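Metal-dependent phosphohydrolase, HDOD domain-containing (Geobacter sulfurreducens, PDB 3HC1) is of unknown function but binds two ferric ions in an HDOD domain of the HD phosphohydrolase superfamily, and so may act as a metal-dependent phosphohydrolase. Local coordinates at residues 63-68 against 80-85; 97-102 against 145-150; 128-133 against 232-237; 192-197 against 216-221; 244-249 against 294-299. All blocks are in the same frame, centred on the assembly; numbering follows the deposited sequence.

Interaction 1. Residues 63-68 against 80-85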
# COMPACT_ATOMS: atom_id res chain seq x y z
N ARG A 63 9.77 -16.09 -7.32
CA ARG A 63 9.07 -14.82 -7.39
C ARG A 63 10.04 -13.69 -7.12
O ARG A 63 10.06 -12.71 -7.87
CB ARG A 63 7.91 -14.75 -6.39
CG ARG A 63 6.62 -15.46 -6.80
CD ARG A 63 5.61 -15.28 -5.71
NE ARG A 63 4.55 -16.28 -5.70
CZ ARG A 63 3.63 -16.36 -4.73
NH1 ARG A 63 3.63 -15.51 -3.71
NH2 ARG A 63 2.70 -17.30 -4.78
N VAL A 64 10.87 -13.85 -6.07
CA VAL A 64 11.82 -12.80 -5.69
C VAL A 64 12.85 -12.54 -6.80
O VAL A 64 13.10 -11.38 -7.17
CB VAL A 64 12.52 -13.11 -4.36
CG1 VAL A 64 13.69 -12.16 -4.12
CG2 VAL A 64 11.51 -13.06 -3.22
N VAL A 65 13.41 -13.60 -7.36
CA VAL A 65 14.34 -13.46 -8.50
C VAL A 65 13.69 -12.69 -9.68
O VAL A 65 14.32 -11.81 -10.28
CB VAL A 65 14.91 -14.83 -8.93
CG1 VAL A 65 15.88 -14.69 -10.09
CG2 VAL A 65 15.58 -15.47 -7.74
N HIS A 66 12.41 -12.97 -9.95
CA HIS A 66 11.66 -12.26 -11.00
C HIS A 66 11.53 -10.74 -10.72
O HIS A 66 11.80 -9.92 -11.58
CB HIS A 66 10.29 -12.92 -11.22
CG HIS A 66 9.44 -12.22 -12.22
ND1 HIS A 66 9.53 -12.46 -13.58
CD2 HIS A 66 8.47 -11.28 -12.08
CE1 HIS A 66 8.66 -11.71 -14.22
NE2 HIS A 66 8.01 -10.97 -13.33
N LEU A 67 11.10 -10.38 -9.53
CA LEU A 67 10.96 -8.96 -9.18
C LEU A 67 12.34 -8.29 -9.17
O LEU A 67 12.48 -7.19 -9.65
CB LEU A 67 10.28 -8.81 -7.84
CG LEU A 67 9.92 -7.40 -7.36
CD1 LEU A 67 9.14 -6.62 -8.47
CD2 LEU A 67 9.12 -7.54 -6.07
N ALA A 68 13.36 -9.01 -8.65
CA ALA A 68 14.73 -8.50 -8.57
C ALA A 68 15.24 -8.17 -9.96
O ALA A 68 15.88 -7.13 -10.15
CB ALA A 68 15.69 -9.52 -7.88
N SER A 80 19.51 -13.72 -11.85
CA SER A 80 19.08 -15.06 -12.25
C SER A 80 18.96 -16.01 -11.07
O SER A 80 18.08 -16.86 -11.04
CB SER A 80 20.03 -15.62 -13.30
OG SER A 80 21.22 -14.83 -13.39
N SER A 81 19.87 -15.87 -10.11
CA SER A 81 19.75 -16.55 -8.83
C SER A 81 19.37 -15.58 -7.72
O SER A 81 19.48 -14.35 -7.86
CB SER A 81 21.07 -17.22 -8.47
OG SER A 81 22.11 -16.26 -8.33
N ILE A 82 18.93 -16.16 -6.61
CA ILE A 82 18.77 -15.46 -5.36
C ILE A 82 20.11 -14.89 -4.81
O ILE A 82 20.14 -13.81 -4.19
CB ILE A 82 18.10 -16.40 -4.33
CG1 ILE A 82 17.51 -15.59 -3.20
CG2 ILE A 82 19.06 -17.54 -3.89
CD1 ILE A 82 16.33 -14.69 -3.67
N ARG A 83 21.20 -15.60 -5.05
CA ARG A 83 22.52 -15.09 -4.68
C ARG A 83 22.80 -13.74 -5.39
O ARG A 83 23.27 -12.78 -4.76
CB ARG A 83 23.59 -16.17 -4.98
CG ARG A 83 25.03 -15.77 -4.62
CD ARG A 83 25.14 -15.16 -3.23
NE ARG A 83 26.53 -14.99 -2.79
CZ ARG A 83 26.91 -14.25 -1.75
NH1 ARG A 83 26.01 -13.59 -1.02
NH2 ARG A 83 28.20 -14.17 -1.43
N ASP A 84 22.45 -13.66 -6.68
CA ASP A 84 22.53 -12.41 -7.44
C ASP A 84 21.67 -11.32 -6.79
O ASP A 84 22.10 -10.17 -6.67
CB ASP A 84 22.01 -12.59 -8.89
CG ASP A 84 22.92 -13.45 -9.78
OD1 ASP A 84 24.15 -13.55 -9.53
OD2 ASP A 84 22.38 -14.01 -10.77
N ALA A 85 20.44 -11.67 -6.41
CA ALA A 85 19.52 -10.71 -5.82
C ALA A 85 20.15 -10.16 -4.53
O ALA A 85 20.26 -8.96 -4.36
CB ALA A 85 18.15 -11.35 -5.58
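Val65 packs against the turn that leads into helix 82-108. From CB, which points toward residues 80-85, the chain forks. CG1, anti to the backbone N (chi1 -179°), runs to the carbonyl of Ser80 and stops 3.2 Å from Ser80 O, a methyl against a backbone oxygen. CG2, beside the backbone N, takes the next peptide along: it lies 3.6 Å from Ile82 N and also touches Ser81 C, while the tip of Ile82, CD1, is a looser neighbour. Val65 thus packs mainly on main chain, and an alanine here would probably open a gap over the Ser80 carbonyl and the first turn of the helix, leaving that backbone less well covered.

Ser81 and Asp84 form a capping box at the start of helix 82-108. Ser81 is the N-cap and its OG accepts from Asp84 N at 3.1 Å, while Asp84 OD2 reaches back to accept from Ser81 N, which lies above the carboxylate plane. The same OD2 is gripped by Ser80 N, on the anti lone pair, and by Ser80 OG, so three donors hold the carboxylate in place.

Deeper in, the two helices meet through small apolar groups. Ile82 CD1 extends to Val64 CG1 at 3.7 Å, the two side chains crossing obliquely, and one turn further Ala68 CB faces Ala85 CB at 3.8 Å. Farther along helix 82-108, Asp105 receives a salt bridge from Arg63.

Interaction 2. Residues 97-102 against 145-150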
# COMPACT_ATOMS: atom_id res chain seq x y z
N ALA A 97 11.45 -6.69 -1.67
CA ALA A 97 11.07 -7.66 -2.70
C ALA A 97 10.40 -8.89 -2.07
O ALA A 97 9.39 -9.41 -2.59
CB ALA A 97 12.28 -8.07 -3.54
N ILE A 98 10.97 -9.38 -0.97
CA ILE A 98 10.40 -10.55 -0.25
C ILE A 98 8.98 -10.22 0.29
O ILE A 98 8.02 -11.00 0.11
CB ILE A 98 11.33 -11.04 0.91
CG1 ILE A 98 12.64 -11.63 0.32
CG2 ILE A 98 10.64 -12.11 1.72
CD1 ILE A 98 13.65 -12.07 1.36
N PHE A 99 8.87 -9.07 0.93
CA PHE A 99 7.60 -8.61 1.44
C PHE A 99 6.53 -8.62 0.33
O PHE A 99 5.45 -9.15 0.53
CB PHE A 99 7.74 -7.20 2.02
CG PHE A 99 6.48 -6.67 2.58
CD1 PHE A 99 6.13 -6.95 3.89
CD2 PHE A 99 5.63 -5.90 1.82
CE1 PHE A 99 4.95 -6.47 4.42
CE2 PHE A 99 4.44 -5.41 2.35
CZ PHE A 99 4.12 -5.70 3.65
N THR A 100 6.89 -8.08 -0.82
CA THR A 100 6.00 -7.97 -1.99
C THR A 100 5.60 -9.34 -2.52
O THR A 100 4.43 -9.58 -2.83
CB THR A 100 6.71 -7.11 -3.09
OG1 THR A 100 6.97 -5.81 -2.52
CG2 THR A 100 5.86 -6.97 -4.34
N CYS A 101 6.58 -10.24 -2.62
CA CYS A 101 6.33 -11.55 -3.21
C CYS A 101 5.58 -12.45 -2.30
O CYS A 101 4.94 -13.34 -2.79
CB CYS A 101 7.63 -12.22 -3.64
SG CYS A 101 8.37 -11.29 -4.98
N ALA A 102 5.62 -12.18 -1.00
CA ALA A 102 4.85 -12.96 -0.02
C ALA A 102 3.45 -12.37 0.16
O ALA A 102 2.50 -13.10 0.27
CB ALA A 102 5.56 -13.02 1.36
N VAL A 145 7.67 3.21 4.20
CA VAL A 145 6.60 3.89 3.46
C VAL A 145 6.05 2.95 2.40
O VAL A 145 4.86 2.93 2.13
CB VAL A 145 7.09 5.19 2.79
CG1 VAL A 145 5.95 5.95 2.15
CG2 VAL A 145 7.79 6.09 3.79
N TYR A 146 6.94 2.24 1.73
CA TYR A 146 6.52 1.25 0.75
C TYR A 146 5.54 0.22 1.38
O TYR A 146 4.48 -0.06 0.82
CB TYR A 146 7.72 0.51 0.16
CG TYR A 146 7.35 -0.53 -0.88
CD1 TYR A 146 7.08 -1.83 -0.50
CD2 TYR A 146 7.28 -0.23 -2.22
CE1 TYR A 146 6.74 -2.80 -1.40
CE2 TYR A 146 6.94 -1.24 -3.17
CZ TYR A 146 6.66 -2.49 -2.74
OH TYR A 146 6.35 -3.49 -3.62
N VAL A 147 5.92 -0.34 2.51
CA VAL A 147 5.14 -1.38 3.17
C VAL A 147 3.77 -0.79 3.63
O VAL A 147 2.77 -1.41 3.35
CB VAL A 147 5.92 -2.03 4.34
CG1 VAL A 147 4.99 -2.80 5.27
CG2 VAL A 147 7.04 -2.96 3.81
N ALA A 148 3.75 0.41 4.24
CA ALA A 148 2.49 1.08 4.63
C ALA A 148 1.57 1.26 3.41
O ALA A 148 0.36 1.03 3.49
CB ALA A 148 2.72 2.41 5.34
N GLY A 149 2.18 1.62 2.28
CA GLY A 149 1.45 1.84 1.01
C GLY A 149 0.81 0.59 0.45
O GLY A 149 -0.38 0.57 0.09
N LEU A 150 1.60 -0.48 0.38
CA LEU A 150 1.09 -1.74 -0.15
C LEU A 150 -0.04 -2.30 0.71
O LEU A 150 -0.90 -3.03 0.20
CB LEU A 150 2.23 -2.76 -0.26
CG LEU A 150 2.00 -4.01 -1.10
CD1 LEU A 150 1.39 -3.74 -2.45
CD2 LEU A 150 3.35 -4.73 -1.28
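Phe99 and Val147 meet where two helices of the all-helical HDOD domain run nearly parallel, the axes of the two short segments 11° apart and 11.0 Å from each other at closest approach. At that spacing the backbones stay apart and side chains span the gap, and all the touching residues are buried.

The apolar part centres on the Phe99 ring. Its CG is anti to the backbone N (chi1 -179°), which carries the ring toward helix 142-150. Val147 CG2 sits over the middle of one face in a CH-pi contact, 3.7 Å from the ring centroid, while Val147 CG1 touches Phe99 CZ, 3.4 Å away. Leu150 CD2 comes in at the ring edge, near its plane, 3.9 Å from Phe99 CE2. Val33 of helix 31-39 also packs on this phenylalanine.

The polar part is one pair of hydroxyls. Thr100 OG1 and Tyr146 OH are hydrogen-bonded at 2.6 Å, the side chains crossing at about a right angle, and Thr100 OG1 also hydrogen-bonds to the carbonyl of Glu96, one helical turn back. These bonds engage both buried hydroxyls, with Leu150 CD2 flanking the threonine. Thr100 OG1 lies near the plane of the Tyr146 ring, at its edge, 3.2 Å from Tyr146 CE1.

Interaction 3. Residues 128-133 against 232-237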
# COMPACT_ATOMS: atom_id res chain seq x y z
N ARG A 128 4.64 1.96 -4.52
CA ARG A 128 5.79 2.42 -5.30
C ARG A 128 5.89 3.93 -5.38
O ARG A 128 6.99 4.51 -5.29
CB ARG A 128 5.79 1.84 -6.70
CG ARG A 128 6.17 0.40 -6.74
CD ARG A 128 6.11 -0.21 -8.15
NE ARG A 128 6.52 -1.60 -8.10
CZ ARG A 128 6.62 -2.41 -9.15
NH1 ARG A 128 6.36 -2.00 -10.38
NH2 ARG A 128 7.03 -3.66 -8.95
N ILE A 129 4.75 4.58 -5.60
CA ILE A 129 4.71 6.04 -5.65
C ILE A 129 4.98 6.64 -4.28
O ILE A 129 5.72 7.63 -4.18
CB ILE A 129 3.36 6.57 -6.25
CG1 ILE A 129 3.41 6.28 -7.76
CG2 ILE A 129 3.17 8.11 -5.95
CD1 ILE A 129 2.17 6.35 -8.48
N ALA A 130 4.38 6.06 -3.24
CA ALA A 130 4.65 6.55 -1.89
C ALA A 130 6.16 6.43 -1.57
O ALA A 130 6.71 7.34 -0.96
CB ALA A 130 3.85 5.84 -0.88
N LYS A 131 6.80 5.37 -2.03
CA LYS A 131 8.22 5.22 -1.81
C LYS A 131 8.98 6.29 -2.57
O LYS A 131 9.89 6.88 -1.99
CB LYS A 131 8.76 3.86 -2.15
CG LYS A 131 10.16 3.64 -1.54
CD LYS A 131 10.77 2.34 -1.96
CE LYS A 131 12.20 2.19 -1.39
NZ LYS A 131 12.93 1.01 -1.97
N LEU A 132 8.61 6.54 -3.85
CA LEU A 132 9.28 7.58 -4.65
C LEU A 132 9.27 8.92 -3.90
O LEU A 132 10.31 9.61 -3.83
CB LEU A 132 8.65 7.75 -6.03
CG LEU A 132 8.85 6.63 -7.06
CD1 LEU A 132 7.83 6.77 -8.19
CD2 LEU A 132 10.30 6.59 -7.58
N ILE A 133 8.10 9.26 -3.33
CA ILE A 133 7.97 10.46 -2.54
C ILE A 133 8.91 10.47 -1.31
O ILE A 133 9.55 11.52 -1.00
CB ILE A 133 6.51 10.77 -2.19
CG1 ILE A 133 5.73 11.03 -3.50
CG2 ILE A 133 6.44 11.99 -1.24
CD1 ILE A 133 4.26 10.81 -3.41
N ALA A 232 1.03 10.70 5.44
CA ALA A 232 0.92 11.77 4.47
C ALA A 232 1.37 11.30 3.08
O ALA A 232 0.68 11.58 2.08
CB ALA A 232 1.71 12.99 4.96
N MSE A 233 2.48 10.52 3.03
CA MSE A 233 3.02 9.98 1.79
C MSE A 233 2.06 9.02 1.10
O MSE A 233 1.85 9.08 -0.14
CB MSE A 233 4.44 9.34 2.02
CG MSE A 233 5.47 10.50 2.17
SE MSE A 233 7.08 9.79 2.89
CE MSE A 233 7.65 11.53 3.56
N VAL A 234 1.49 8.14 1.89
CA VAL A 234 0.57 7.11 1.35
C VAL A 234 -0.76 7.76 0.99
O VAL A 234 -1.36 7.40 -0.05
CB VAL A 234 0.40 5.95 2.35
CG1 VAL A 234 -0.83 4.96 1.97
CG2 VAL A 234 1.75 5.19 2.55
N ALA A 235 -1.25 8.71 1.80
CA ALA A 235 -2.51 9.39 1.43
C ALA A 235 -2.34 10.10 0.12
O ALA A 235 -3.24 10.03 -0.73
CB ALA A 235 -3.02 10.42 2.48
N PHE A 236 -1.21 10.82 -0.06
CA PHE A 236 -0.95 11.48 -1.36
C PHE A 236 -0.89 10.47 -2.49
O PHE A 236 -1.55 10.63 -3.54
CB PHE A 236 0.31 12.38 -1.36
CG PHE A 236 0.59 12.99 -2.67
CD1 PHE A 236 1.27 12.28 -3.63
CD2 PHE A 236 0.07 14.23 -2.99
CE1 PHE A 236 1.48 12.80 -4.87
CE2 PHE A 236 0.27 14.76 -4.23
CZ PHE A 236 0.97 14.05 -5.17
N ALA A 237 -0.11 9.41 -2.29
CA ALA A 237 0.04 8.39 -3.32
C ALA A 237 -1.29 7.74 -3.72
O ALA A 237 -1.52 7.45 -4.90
CB ALA A 237 1.09 7.33 -2.93
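Ala130 and Ala237 bring helices 116-136 and 229-243 together in the core of the HD-type helical bundle. The axes of the two segments come within 8.3 Å at an angle of 129°, and the CA atoms of the two alanines are only 5.2 Å apart.

This is the tight part. Ala237 CB lies 3.5 Å from the backbone N of Ala130 and touches Ala130 CB as well, while Ile129 CG2 touches Ala237 CB at 3.7 Å. Close packing continues at Ile133, whose CD1 meets the Phe236 ring at CD1, the two side chains crossing at about a right angle. Ile133 and Met233 (a selenomethionine) slide past each other in opposite directions, Ile133 CG2 touching Met233 CG at 3.8 Å.

The looser part lies toward the irons. There Ala130 CB stands 4.1 Å from Val234 CG2; the CB of Val234 points away from helix 116-136, and Val234 also packs against the iron ligand His152. Turned away from this interface, Lys131, itself buried, makes a salt bridge with Glu96.

No hydrogen bond crosses between the two segments. The contact is almost entirely apolar, so the fit depends on shape, and the alanines probably allow so close an approach.

Interaction 4. Residues 192-197 against 216-221. With FE (Fe (III) ion), chain B.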
# COMPACT_ATOMS: atom_id res chain seq x y z
N SER A 192 -15.87 1.99 7.34
CA SER A 192 -15.22 1.79 6.04
C SER A 192 -14.02 0.82 6.10
O SER A 192 -13.63 0.33 7.17
CB SER A 192 -14.77 3.15 5.50
OG SER A 192 -13.45 3.46 5.94
N HIS A 193 -13.42 0.59 4.94
CA HIS A 193 -12.20 -0.22 4.85
C HIS A 193 -11.03 0.37 5.65
O HIS A 193 -10.08 -0.39 5.96
CB HIS A 193 -11.76 -0.45 3.40
CG HIS A 193 -11.30 0.79 2.71
ND1 HIS A 193 -12.17 1.78 2.30
CD2 HIS A 193 -10.06 1.23 2.41
CE1 HIS A 193 -11.48 2.75 1.74
NE2 HIS A 193 -10.20 2.43 1.77
N CYS A 194 -11.05 1.67 5.93
CA CYS A 194 -10.08 2.30 6.85
C CYS A 194 -10.15 1.67 8.22
O CYS A 194 -9.17 1.19 8.75
CB CYS A 194 -10.30 3.78 6.97
SG CYS A 194 -10.08 4.69 5.42
N GLU A 195 -11.34 1.60 8.78
CA GLU A 195 -11.51 1.01 10.10
C GLU A 195 -11.40 -0.50 10.15
O GLU A 195 -10.78 -1.07 11.07
CB GLU A 195 -12.87 1.45 10.64
CG GLU A 195 -12.92 2.94 10.85
CD GLU A 195 -13.42 3.72 9.64
OE1 GLU A 195 -13.61 3.17 8.54
OE2 GLU A 195 -13.62 4.90 9.83
N VAL A 196 -11.98 -1.16 9.14
CA VAL A 196 -11.81 -2.58 9.00
C VAL A 196 -10.35 -2.92 8.82
O VAL A 196 -9.89 -3.87 9.42
CB VAL A 196 -12.66 -3.17 7.82
CG1 VAL A 196 -12.43 -4.69 7.56
CG2 VAL A 196 -14.14 -2.96 8.15
N GLY A 197 -9.64 -2.17 7.97
CA GLY A 197 -8.21 -2.47 7.71
C GLY A 197 -7.40 -2.28 8.98
O GLY A 197 -6.43 -3.02 9.26
N TYR A 216 -6.17 6.30 8.36
CA TYR A 216 -6.23 7.74 8.07
C TYR A 216 -5.93 8.12 6.63
O TYR A 216 -5.93 9.32 6.30
CB TYR A 216 -5.28 8.50 8.98
CG TYR A 216 -5.54 8.41 10.47
CD1 TYR A 216 -6.72 8.87 11.04
CD2 TYR A 216 -4.54 7.94 11.33
CE1 TYR A 216 -6.92 8.81 12.46
CE2 TYR A 216 -4.72 7.88 12.72
CZ TYR A 216 -5.90 8.29 13.27
OH TYR A 216 -6.00 8.22 14.62
N HIS A 217 -5.70 7.13 5.78
CA HIS A 217 -5.21 7.40 4.43
C HIS A 217 -6.14 8.16 3.53
O HIS A 217 -5.66 8.70 2.53
CB HIS A 217 -4.68 6.15 3.74
CG HIS A 217 -5.75 5.19 3.29
ND1 HIS A 217 -6.13 4.09 4.04
CD2 HIS A 217 -6.42 5.11 2.12
CE1 HIS A 217 -7.04 3.41 3.37
NE2 HIS A 217 -7.30 4.06 2.25
N HIS A 218 -7.44 8.22 3.86
CA HIS A 218 -8.40 9.06 3.11
C HIS A 218 -8.59 10.45 3.70
O HIS A 218 -9.30 11.24 3.12
CB HIS A 218 -9.76 8.34 2.91
CG HIS A 218 -9.69 7.20 1.95
ND1 HIS A 218 -9.65 7.39 0.58
CD2 HIS A 218 -9.64 5.85 2.13
CE1 HIS A 218 -9.52 6.22 -0.02
NE2 HIS A 218 -9.55 5.26 0.88
N ASP A 219 -7.94 10.78 4.83
CA ASP A 219 -7.90 12.16 5.30
C ASP A 219 -6.72 12.41 6.21
O ASP A 219 -6.81 12.22 7.42
CB ASP A 219 -9.17 12.55 6.00
CG ASP A 219 -9.24 14.06 6.31
OD1 ASP A 219 -8.39 14.89 5.84
OD2 ASP A 219 -10.16 14.39 7.05
N ILE A 220 -5.62 12.81 5.60
CA ILE A 220 -4.36 13.08 6.33
C ILE A 220 -4.58 14.08 7.48
O ILE A 220 -3.91 14.00 8.49
CB ILE A 220 -3.25 13.51 5.36
CG1 ILE A 220 -1.88 13.60 6.07
CG2 ILE A 220 -3.60 14.83 4.66
CD1 ILE A 220 -1.48 12.31 6.83
N GLU A 221 -5.56 14.98 7.33
CA GLU A 221 -5.79 16.03 8.30
C GLU A 221 -6.35 15.50 9.61
O GLU A 221 -6.26 16.20 10.63
CB GLU A 221 -6.62 17.19 7.71
CG GLU A 221 -5.94 17.76 6.42
CD GLU A 221 -6.53 19.06 5.91
OE1 GLU A 221 -7.64 19.03 5.36
OE2 GLU A 221 -5.86 20.09 6.03
FE FE B . -8.49 3.36 0.55
O HOH W 1 -7.18 4.23 -0.50
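His193, His217 and His218 meet through a metal: this is a coordination contact between the first turn of helix 193-203 and the loop after helix 208-216, at one of the two iron sites of the HD-type fold. All three NE2 atoms bind the ferric ion of chain B, that of His193 at 2.3 Å and that of His217 at 2.2 Å. The third, His218 NE2, is 3.0 Å from His193 NE2, yet no hydrogen bond joins them. His193 meets each loop histidine rim to rim, its plane at 81° to that of His218, while His217 CD2 lies over one face of His218. Water 1, Asp153 and Glu249 complete the shell.

Glu185 takes the ND1 hydrogen of His193, fixing that ring's rotation, and Cys194 SG packs against the cluster, 3.5 Å from His218 CD2 at that ring's edge and oblique to the His217 ring. Ser192 caps the helix and forms a capping box with Glu195, whose OE1 accepts from Ser192 N. A type I turn from Tyr216 to Asp219 carries both loop histidines at its middle positions. Helix 9-21 packs on Glu195, helix 154-162 on His193 and Val196, and helix 229-243 on His218 and Ile220.

Interaction 5. Residues 244-249 against 294-299. With FE (Fe (III) ion), chain C; FE (Fe (III) ion), chain B.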
# COMPACT_ATOMS: atom_id res chain seq x y z
N ARG A 244 -4.90 9.24 -11.51
CA ARG A 244 -4.08 8.96 -12.70
C ARG A 244 -4.21 7.51 -13.17
O ARG A 244 -3.22 6.87 -13.53
CB ARG A 244 -2.61 9.28 -12.38
CG ARG A 244 -2.33 10.73 -12.08
CD ARG A 244 -2.66 11.65 -13.22
NE ARG A 244 -1.99 12.95 -13.12
CZ ARG A 244 -2.47 14.11 -13.62
NH1 ARG A 244 -3.62 14.15 -14.23
NH2 ARG A 244 -1.79 15.24 -13.49
N ARG A 245 -5.42 6.98 -13.13
CA ARG A 245 -5.80 5.73 -13.75
C ARG A 245 -5.10 4.52 -13.13
O ARG A 245 -4.85 3.55 -13.82
CB ARG A 245 -5.57 5.73 -15.28
CG ARG A 245 -6.17 6.93 -16.08
CD ARG A 245 -5.77 6.84 -17.57
NE ARG A 245 -6.73 7.51 -18.44
CZ ARG A 245 -6.54 8.67 -19.07
NH1 ARG A 245 -5.39 9.35 -18.96
NH2 ARG A 245 -7.51 9.16 -19.84
N LEU A 246 -4.78 4.59 -11.83
CA LEU A 246 -4.17 3.45 -11.15
C LEU A 246 -4.98 3.17 -9.85
O LEU A 246 -4.44 3.05 -8.76
CB LEU A 246 -2.69 3.73 -10.91
CG LEU A 246 -1.72 2.65 -10.38
CD1 LEU A 246 -1.97 1.33 -11.09
CD2 LEU A 246 -0.30 3.15 -10.53
N GLY A 247 -6.30 3.13 -9.99
CA GLY A 247 -7.19 2.95 -8.85
C GLY A 247 -8.61 2.58 -9.19
O GLY A 247 -8.97 2.29 -10.37
N PHE A 248 -9.43 2.55 -8.15
CA PHE A 248 -10.82 2.09 -8.33
C PHE A 248 -11.77 2.73 -7.37
O PHE A 248 -12.96 2.50 -7.47
CB PHE A 248 -10.90 0.54 -8.15
CG PHE A 248 -10.54 0.08 -6.74
CD1 PHE A 248 -9.23 -0.05 -6.37
CD2 PHE A 248 -11.55 -0.14 -5.78
CE1 PHE A 248 -8.87 -0.42 -5.04
CE2 PHE A 248 -11.22 -0.52 -4.47
CZ PHE A 248 -9.88 -0.66 -4.10
N GLU A 249 -11.27 3.43 -6.34
CA GLU A 249 -12.13 3.81 -5.24
C GLU A 249 -12.96 5.03 -5.55
O GLU A 249 -13.86 5.34 -4.80
CB GLU A 249 -11.28 4.03 -3.97
CG GLU A 249 -10.64 2.75 -3.45
CD GLU A 249 -9.48 3.06 -2.57
OE1 GLU A 249 -8.45 3.45 -3.10
OE2 GLU A 249 -9.63 2.97 -1.34
N GLU A 294 4.57 4.56 -17.63
CA GLU A 294 5.57 3.53 -17.35
C GLU A 294 5.36 2.82 -16.01
O GLU A 294 5.44 1.58 -15.93
CB GLU A 294 6.96 4.13 -17.41
CG GLU A 294 7.37 4.39 -18.82
CD GLU A 294 8.43 5.46 -18.95
OE1 GLU A 294 8.20 6.61 -18.48
OE2 GLU A 294 9.49 5.14 -19.55
N ILE A 295 5.00 3.58 -14.98
CA ILE A 295 4.76 2.97 -13.64
C ILE A 295 3.59 1.98 -13.73
O ILE A 295 3.69 0.81 -13.33
CB ILE A 295 4.50 4.04 -12.56
CG1 ILE A 295 5.78 4.81 -12.22
CG2 ILE A 295 3.92 3.42 -11.29
CD1 ILE A 295 5.50 6.18 -11.58
N ARG A 296 2.51 2.41 -14.37
CA ARG A 296 1.35 1.56 -14.59
C ARG A 296 1.66 0.31 -15.40
O ARG A 296 1.14 -0.77 -15.09
CB ARG A 296 0.22 2.34 -15.28
CG ARG A 296 -0.45 3.36 -14.41
CD ARG A 296 -1.89 3.70 -14.89
NE ARG A 296 -1.92 4.22 -16.24
CZ ARG A 296 -1.83 5.51 -16.61
NH1 ARG A 296 -1.72 6.51 -15.73
NH2 ARG A 296 -1.85 5.80 -17.90
N ALA A 297 2.45 0.45 -16.45
CA ALA A 297 2.89 -0.71 -17.22
C ALA A 297 3.63 -1.75 -16.34
O ALA A 297 3.37 -2.97 -16.43
CB ALA A 297 3.75 -0.31 -18.42
N ALA A 298 4.54 -1.26 -15.51
CA ALA A 298 5.36 -2.11 -14.70
C ALA A 298 4.46 -2.84 -13.67
O ALA A 298 4.45 -4.09 -13.56
CB ALA A 298 6.46 -1.27 -14.01
N VAL A 299 3.65 -2.06 -12.97
CA VAL A 299 2.67 -2.64 -12.05
C VAL A 299 1.83 -3.74 -12.70
O VAL A 299 1.71 -4.85 -12.15
CB VAL A 299 1.74 -1.56 -11.45
CG1 VAL A 299 0.58 -2.18 -10.76
CG2 VAL A 299 2.52 -0.71 -10.46
FE FE C . -6.47 3.24 -2.07
FE FE B . -8.49 3.36 0.55
O HOH W 1 -7.18 4.23 -0.50
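Arg296 reaches residues 244-249 by a bend: CG is anti to the carbonyl carbon (chi1 -71°), and the turn at chi3 (-59°) places NE near Arg245 O. Arg296 NH1 donates a weak hydrogen bond to Arg244 O, 2.7 Å long but with an N-H...O angle of just 122°. Arg245 CB lies over one face of the guanidinium, offset toward its rim, and Arg296 CD packs 3.2 Å from Arg245 O.

Leu246 supplies the apolar half. Its CD2 rests 3.9 Å from Arg296 CG, the two side chains sliding past each other in opposite directions; Ile295 CG2 and Val299 CG1 are looser neighbours. An alanine in place of Arg296 would probably leave the Arg244 carbonyl without this donor and strip cover from Leu246 and the Arg245 backbone.

The loop leads on to the metals. Leu246 O accepts from ND1 of His122, an iron ligand, and Glu249 at the far end bridges both ferric ions, OE1 to that of chain C at 2.2 Å and OE2 to that of chain B at 2.2 Å. With water 1 also shared, this is the dinuclear centre of an HD-domain protein, here with His122, His152, Asp153 and Asp238 as its H...HD...D ligands.

In the fold
Interactions 4 and 5 meet at the iron of chain B, which binds His193, His217, His218 and Glu249, and they share water 1 although their centres are about 21 Å apart. Interaction 3 backs this site: Ala235 CB lies 3.2 Å from His217 O, and the side chain of Val234 is about 4 Å from that of His217. Interaction 2 leans on interaction 3 through Val145 CG1, 3.7 Å from Met233 CB, their centres about 13 Å apart. Interaction 1 is outermost, about 34 Å from interaction 4 between centres; it joins interaction 2 along helix 82-108, where Arg63 NH1 stands 2.7 Å from Cys101 O. Arg128 of interaction 3 packs on Ala298 of interaction 5.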